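Local coordinates for protein anaerobically-induced outer membrane porin OprE (Pseudomonas aeruginosa, PDB 4FRX) that probably acts as a porin, a beta-barrel of the bacterial outer membrane through which small solutes would pass, at residues A7-D12 / L47-G52; S51-G56 / T109-V114. All coordinates share one frame; numbering follows the deposited sequence.

Contact 1. Residues A7-D12 / L47-G52. With C8E ((hydroxyethyloxy)tri(ethyloxy)octane), chain G.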
loop_
_atom_site.group_PDB
_atom_site.type_symbol
_atom_site.label_atom_id
_atom_site.label_comp_id
_atom_site.label_asym_id
_atom_site.label_seq_id
_atom_site.Cartn_x
_atom_site.Cartn_y
_atom_site.Cartn_z
ATOM N N ALA A 7 24.488 -22.944 8.648
ATOM C CA ALA A 7 23.910 -22.081 7.619
ATOM C C ALA A 7 24.044 -22.704 6.231
ATOM O O ALA A 7 25.026 -23.384 5.937
ATOM C CB ALA A 7 24.565 -20.711 7.648
ATOM N N GLY A 8 23.056 -22.465 5.376
ATOM C CA GLY A 8 23.080 -23.030 4.042
ATOM C C GLY A 8 21.751 -22.946 3.331
ATOM O O GLY A 8 20.729 -22.607 3.937
ATOM N N PHE A 9 21.775 -23.272 2.041
ATOM C CA PHE A 9 20.604 -23.203 1.181
ATOM C C PHE A 9 19.469 -24.043 1.776
ATOM O O PHE A 9 18.338 -23.574 1.909
ATOM C CB PHE A 9 20.977 -23.718 -0.213
ATOM C CG PHE A 9 19.868 -23.622 -1.221
ATOM C CD1 PHE A 9 18.965 -24.669 -1.391
ATOM C CD2 PHE A 9 19.730 -22.493 -2.011
ATOM C CE1 PHE A 9 17.935 -24.579 -2.326
ATOM C CE2 PHE A 9 18.702 -22.402 -2.952
ATOM C CZ PHE A 9 17.807 -23.442 -3.104
ATOM N N ILE A 10 19.791 -25.276 2.156
ATOM C CA ILE A 10 18.799 -26.212 2.693
ATOM C C ILE A 10 18.440 -25.924 4.143
ATOM O O ILE A 10 17.263 -25.797 4.483
ATOM C CB ILE A 10 19.310 -27.665 2.630
ATOM C CG1 ILE A 10 19.533 -28.098 1.178
ATOM C CG2 ILE A 10 18.347 -28.603 3.342
ATOM C CD1 ILE A 10 18.314 -27.942 0.290
ATOM N N GLU A 11 19.458 -25.833 4.998
ATOM C CA GLU A 11 19.240 -25.713 6.440
ATOM C C GLU A 11 18.454 -24.468 6.825
ATOM O O GLU A 11 17.723 -24.484 7.820
ATOM C CB GLU A 11 20.572 -25.726 7.203
ATOM N N ASP A 12 18.607 -23.390 6.052
ATOM C CA ASP A 12 17.935 -22.133 6.361
ATOM C C ASP A 12 16.665 -21.922 5.518
ATOM O O ASP A 12 16.022 -20.879 5.617
ATOM C CB ASP A 12 18.883 -20.940 6.172
ATOM C CG ASP A 12 20.042 -20.938 7.162
ATOM O OD1 ASP A 12 19.903 -21.521 8.262
ATOM O OD2 ASP A 12 21.095 -20.342 6.839
ATOM N N LEU A 47 1.236 -19.240 -0.596
ATOM C CA LEU A 47 2.318 -20.127 -0.209
ATOM C C LEU A 47 3.671 -19.477 -0.504
ATOM O O LEU A 47 4.010 -19.230 -1.659
ATOM C CB LEU A 47 2.158 -21.444 -0.957
ATOM C CG LEU A 47 3.241 -22.508 -0.898
ATOM C CD1 LEU A 47 3.571 -22.870 0.532
ATOM C CD2 LEU A 47 2.740 -23.728 -1.656
ATOM N N ASN A 48 4.431 -19.176 0.551
ATOM C CA ASN A 48 5.742 -18.550 0.382
ATOM C C ASN A 48 6.804 -19.604 0.624
ATOM O O ASN A 48 6.659 -20.408 1.532
ATOM C CB ASN A 48 5.965 -17.434 1.400
ATOM C CG ASN A 48 4.820 -16.454 1.472
ATOM O OD1 ASN A 48 3.789 -16.725 2.088
ATOM N ND2 ASN A 48 5.013 -15.286 0.886
ATOM N N TYR A 49 7.855 -19.612 -0.188
ATOM C CA TYR A 49 9.013 -20.449 0.077
ATOM C C TYR A 49 10.218 -19.530 0.018
ATOM O O TYR A 49 10.289 -18.663 -0.843
ATOM C CB TYR A 49 9.133 -21.587 -0.940
ATOM C CG TYR A 49 10.514 -22.203 -0.993
ATOM C CD1 TYR A 49 10.926 -23.130 -0.044
ATOM C CD2 TYR A 49 11.417 -21.835 -1.984
ATOM C CE1 TYR A 49 12.199 -23.675 -0.087
ATOM C CE2 TYR A 49 12.686 -22.384 -2.038
ATOM C CZ TYR A 49 13.070 -23.293 -1.090
ATOM O OH TYR A 49 14.335 -23.820 -1.157
ATOM N N GLN A 50 11.132 -19.689 0.971
ATOM C CA GLN A 50 12.341 -18.873 1.040
ATOM C C GLN A 50 13.526 -19.785 1.282
ATOM O O GLN A 50 13.645 -20.360 2.364
ATOM C CB GLN A 50 12.259 -17.892 2.213
ATOM C CG GLN A 50 11.390 -16.670 2.003
ATOM C CD GLN A 50 11.422 -15.739 3.210
ATOM O OE1 GLN A 50 12.492 -15.322 3.665
ATOM N NE2 GLN A 50 10.247 -15.430 3.746
ATOM N N SER A 51 14.414 -19.922 0.304
ATOM C CA SER A 51 15.586 -20.765 0.521
ATOM C C SER A 51 16.572 -20.051 1.424
ATOM O O SER A 51 16.414 -18.864 1.716
ATOM C CB SER A 51 16.282 -21.094 -0.797
ATOM O OG SER A 51 17.114 -20.017 -1.206
ATOM N N GLY A 52 17.593 -20.789 1.863
ATOM C CA GLY A 52 18.749 -20.193 2.504
ATOM C C GLY A 52 19.715 -19.782 1.403
ATOM O O GLY A 52 19.353 -19.791 0.221
HETATM C C1 C8E G . 22.935 -26.004 -2.522
HETATM C C2 C8E G . 22.615 -26.189 -4.000
HETATM C C3 C8E G . 21.428 -25.332 -4.424
HETATM C C4 C8E G . 21.568 -24.908 -5.881
HETATM C C6 C8E G . 20.215 -21.705 -6.449
HETATM C C7 C8E G . 20.795 -20.323 -6.717
HETATM C C8 C8E G . 19.734 -19.327 -7.173
HETATM O O9 C8E G . 19.942 -18.982 -8.526
HETATM C C10 C8E G . 18.982 -18.055 -8.972
HETATM C C11 C8E G . 18.579 -18.365 -10.407
HETATM O O12 C8E G . 17.719 -19.483 -10.386
HETATM C C13 C8E G . 16.370 -19.153 -10.109
HETATM C C14 C8E G . 15.853 -18.088 -11.072
HETATM O O15 C8E G . 14.708 -17.486 -10.507
HETATM C C16 C8E G . 13.982 -16.721 -11.437
HETATM C C17 C8E G . 14.389 -15.259 -11.300
HETATM O O18 C8E G . 13.726 -14.503 -12.285
HETATM C C19 C8E G . 14.639 -13.883 -13.162
#
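The phenyl ring of Phe9 lies between the end of segment 47-52 and the alkyl tail of a bound C8E detergent. CB of Ser51 covers one face near the rim, 3.8 Å from the centroid of the Phe9 ring and 24° off its normal, a CH-pi contact. Over the centre of the opposite face sits C8E C3, 3.8 Å above the ring plane, while C1 of the detergent reaches back to CB of Phe9. Phe9 holds CG anti to its backbone N (chi1 -177°), which carries the ring back against Ser51 although its CB does not point at that segment. Tyr49 crosses Phe9 at about a right angle and touches it with its tip alone, OH lying 3.9 Å from Phe9 CE1. OG of Ser51, 3.4 Å from Phe9 CE2, turns to the next residue and bonds to Gly52 O at 2.7 Å on an in-plane lone pair.

The backbones meet at Gly52, whose N donates to Phe9 O (2.9 Å, 152° at the hydrogen), arriving in the carbonyl plane on a lone pair. CA of Gly52 makes a CA-H...O contact of 3.4 Å with Gly8 O and packs against CB of Asp12. The turn 8-12 is itself tied by Asp12 N to Gly8 O, and by Gly8 N, which meets Asp12 OD2 from above the carboxylate plane.

Ser13 OG bonds to both Phe9 O and Tyr49 OH, joining the two segments a second time. The N-terminal loop thus lies across the end of strand 37-50, just before strand 17-28 pairs with it, while strand 59-71 flanks the other edge, its Val62 pairing with the Ser51 backbone, bonding through N to Ser51 OG and touching Phe9.

Contact 2. Residues S51-G56 / T109-V114. With C8E ((hydroxyethyloxy)tri(ethyloxy)octane), chain G.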
loop_
_atom_site.group_PDB
_atom_site.type_symbol
_atom_site.label_atom_id
_atom_site.label_comp_id
_atom_site.label_asym_id
_atom_site.label_seq_id
_atom_site.Cartn_x
_atom_site.Cartn_y
_atom_site.Cartn_z
ATOM N N SER A 51 14.414 -19.922 0.304
ATOM C CA SER A 51 15.586 -20.765 0.521
ATOM C C SER A 51 16.572 -20.051 1.424
ATOM O O SER A 51 16.414 -18.864 1.716
ATOM C CB SER A 51 16.282 -21.094 -0.797
ATOM O OG SER A 51 17.114 -20.017 -1.206
ATOM N N GLY A 52 17.593 -20.789 1.863
ATOM C CA GLY A 52 18.749 -20.193 2.504
ATOM C C GLY A 52 19.715 -19.782 1.403
ATOM O O GLY A 52 19.353 -19.791 0.221
ATOM N N PHE A 53 20.936 -19.419 1.786
ATOM C CA PHE A 53 21.952 -18.998 0.828
ATOM C C PHE A 53 23.077 -20.021 0.740
ATOM O O PHE A 53 23.512 -20.558 1.761
ATOM C CB PHE A 53 22.514 -17.627 1.208
ATOM C CG PHE A 53 21.514 -16.527 1.083
ATOM C CD1 PHE A 53 20.679 -16.212 2.143
ATOM C CD2 PHE A 53 21.380 -15.826 -0.109
ATOM C CE1 PHE A 53 19.735 -15.205 2.026
ATOM C CE2 PHE A 53 20.437 -14.812 -0.226
ATOM C CZ PHE A 53 19.614 -14.508 0.845
ATOM N N THR A 54 23.529 -20.282 -0.484
ATOM C CA THR A 54 24.698 -21.125 -0.714
ATOM C C THR A 54 25.915 -20.544 0.001
ATOM O O THR A 54 25.959 -19.353 0.310
ATOM C CB THR A 54 25.025 -21.255 -2.208
ATOM O OG1 THR A 54 25.223 -19.951 -2.777
ATOM C CG2 THR A 54 23.895 -21.977 -2.952
ATOM N N GLN A 55 26.907 -21.392 0.253
ATOM C CA GLN A 55 28.075 -20.972 1.011
ATOM C C GLN A 55 29.016 -20.117 0.170
ATOM O O GLN A 55 29.016 -20.191 -1.063
ATOM C CB GLN A 55 28.802 -22.189 1.583
ATOM C CG GLN A 55 27.988 -22.933 2.647
ATOM N N GLY A 56 29.809 -19.298 0.846
ATOM C CA GLY A 56 30.741 -18.414 0.172
ATOM C C GLY A 56 30.429 -16.976 0.531
ATOM O O GLY A 56 29.337 -16.674 1.027
ATOM N N THR A 109 11.769 -15.310 -7.242
ATOM C CA THR A 109 12.758 -14.271 -7.002
ATOM C C THR A 109 14.135 -14.903 -6.801
ATOM O O THR A 109 14.337 -15.676 -5.857
ATOM C CB THR A 109 12.398 -13.476 -5.736
ATOM O OG1 THR A 109 11.033 -13.060 -5.821
ATOM C CG2 THR A 109 13.300 -12.241 -5.592
ATOM N N ALA A 110 15.073 -14.594 -7.691
ATOM C CA ALA A 110 16.464 -14.992 -7.483
ATOM C C ALA A 110 17.089 -14.022 -6.481
ATOM O O ALA A 110 16.765 -12.835 -6.484
ATOM C CB ALA A 110 17.226 -14.952 -8.794
ATOM N N LYS A 111 17.978 -14.513 -5.628
ATOM C CA LYS A 111 18.615 -13.634 -4.648
ATOM C C LYS A 111 20.090 -13.936 -4.419
ATOM O O LYS A 111 20.541 -15.077 -4.543
ATOM C CB LYS A 111 17.854 -13.646 -3.321
ATOM C CG LYS A 111 17.977 -14.932 -2.549
ATOM C CD LYS A 111 16.909 -15.026 -1.463
ATOM C CE LYS A 111 16.950 -16.378 -0.762
ATOM N NZ LYS A 111 16.063 -16.415 0.445
ATOM N N ALA A 112 20.839 -12.894 -4.095
ATOM C CA ALA A 112 22.235 -13.045 -3.732
ATOM C C ALA A 112 22.476 -12.207 -2.499
ATOM O O ALA A 112 21.814 -11.190 -2.299
ATOM C CB ALA A 112 23.135 -12.596 -4.871
ATOM N N LYS A 113 23.409 -12.630 -1.657
ATOM C CA LYS A 113 23.680 -11.878 -0.445
ATOM C C LYS A 113 25.151 -11.903 -0.089
ATOM O O LYS A 113 25.801 -12.935 -0.210
ATOM C CB LYS A 113 22.849 -12.437 0.708
ATOM C CG LYS A 113 22.911 -11.630 2.002
ATOM C CD LYS A 113 21.674 -11.954 2.831
ATOM C CE LYS A 113 21.717 -11.301 4.200
ATOM N NZ LYS A 113 20.533 -11.713 5.024
ATOM N N VAL A 114 25.663 -10.744 0.318
ATOM C CA VAL A 114 26.986 -10.625 0.902
ATOM C C VAL A 114 26.815 -9.865 2.208
ATOM O O VAL A 114 26.306 -8.732 2.217
ATOM C CB VAL A 114 27.939 -9.834 0.009
ATOM C CG1 VAL A 114 29.352 -9.859 0.603
ATOM C CG2 VAL A 114 27.933 -10.387 -1.415
HETATM C C1 C8E G . 22.935 -26.004 -2.522
HETATM C C2 C8E G . 22.615 -26.189 -4.000
HETATM C C3 C8E G . 21.428 -25.332 -4.424
HETATM C C4 C8E G . 21.568 -24.908 -5.881
HETATM C C6 C8E G . 20.215 -21.705 -6.449
HETATM C C7 C8E G . 20.795 -20.323 -6.717
HETATM C C8 C8E G . 19.734 -19.327 -7.173
HETATM O O9 C8E G . 19.942 -18.982 -8.526
HETATM C C10 C8E G . 18.982 -18.055 -8.972
HETATM C C11 C8E G . 18.579 -18.365 -10.407
HETATM O O12 C8E G . 17.719 -19.483 -10.386
HETATM C C13 C8E G . 16.370 -19.153 -10.109
HETATM C C14 C8E G . 15.853 -18.088 -11.072
HETATM O O15 C8E G . 14.708 -17.486 -10.507
HETATM C C16 C8E G . 13.982 -16.721 -11.437
HETATM C C17 C8E G . 14.389 -15.259 -11.300
HETATM O O18 C8E G . 13.726 -14.503 -12.285
HETATM C C19 C8E G . 14.639 -13.883 -13.162
#
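The aliphatic chain of Lys111 packs against the aromatic ring of Phe53, and the lysine ammonium goes on to make the polar bond of the contact. CG of Lys111 stands between its backbone N and carbonyl carbon (chi1 71°), and the extended chain beyond it passes Phe53 at about a right angle: CG comes within 3.4 Å of Phe53 CE2, and CE lies off-centre, 4.1 Å from the ring centroid, as a CH-pi contact. A second CH-pi contact is more directly over the ring: CB of Lys113 covers one face toward the rim, 3.8 Å from the Phe53 centroid, and CD of Lys113 runs on past CZ and CE1 before the chain leads away.

Among polar contacts, Lys111 NZ donates to Ser51 O at 2.8 Å, tilted 32° from the carbonyl plane. The same ammonium forms a salt bridge with Asp63 on the intervening strand 59-71, so the buried charge has both a carboxylate and a carbonyl to offset it, which would be expected to keep it protonated.

Detergent contact is made by Ala110, whose CB is 3.6 Å from C8E C10, in keeping with a lipid-facing barrel surface.

From the short turn joining strands 37-50 and 59-71, the Phe53 ring reaches past 59-71 to the next strand, 102-114; such turns between neighbouring antiparallel strands are characteristic of the up-and-down beta-barrel of outer membrane porins such as the OprD family.

Contacts 1 and 2 lie side by side near one end of the barrel wall, their centres about 9 Å apart, and share Ser51 and Gly52. Ser51 is used three ways: its CB goes to the N-terminal loop, its OG to Gly52 O and to Val62 N of strand 59-71, and its carbonyl to strand 102-114. Gly52 N faces contact 1, and the chain then leads on to Phe53 in contact 2. They also touch directly, Phe9 CB standing 4.3 Å from Thr54 N. One C8E molecule spans both, its alkyl end beside Phe9 and its ethylene glycol part beside Ala110, consistent with a detergent occupying the membrane-facing surface.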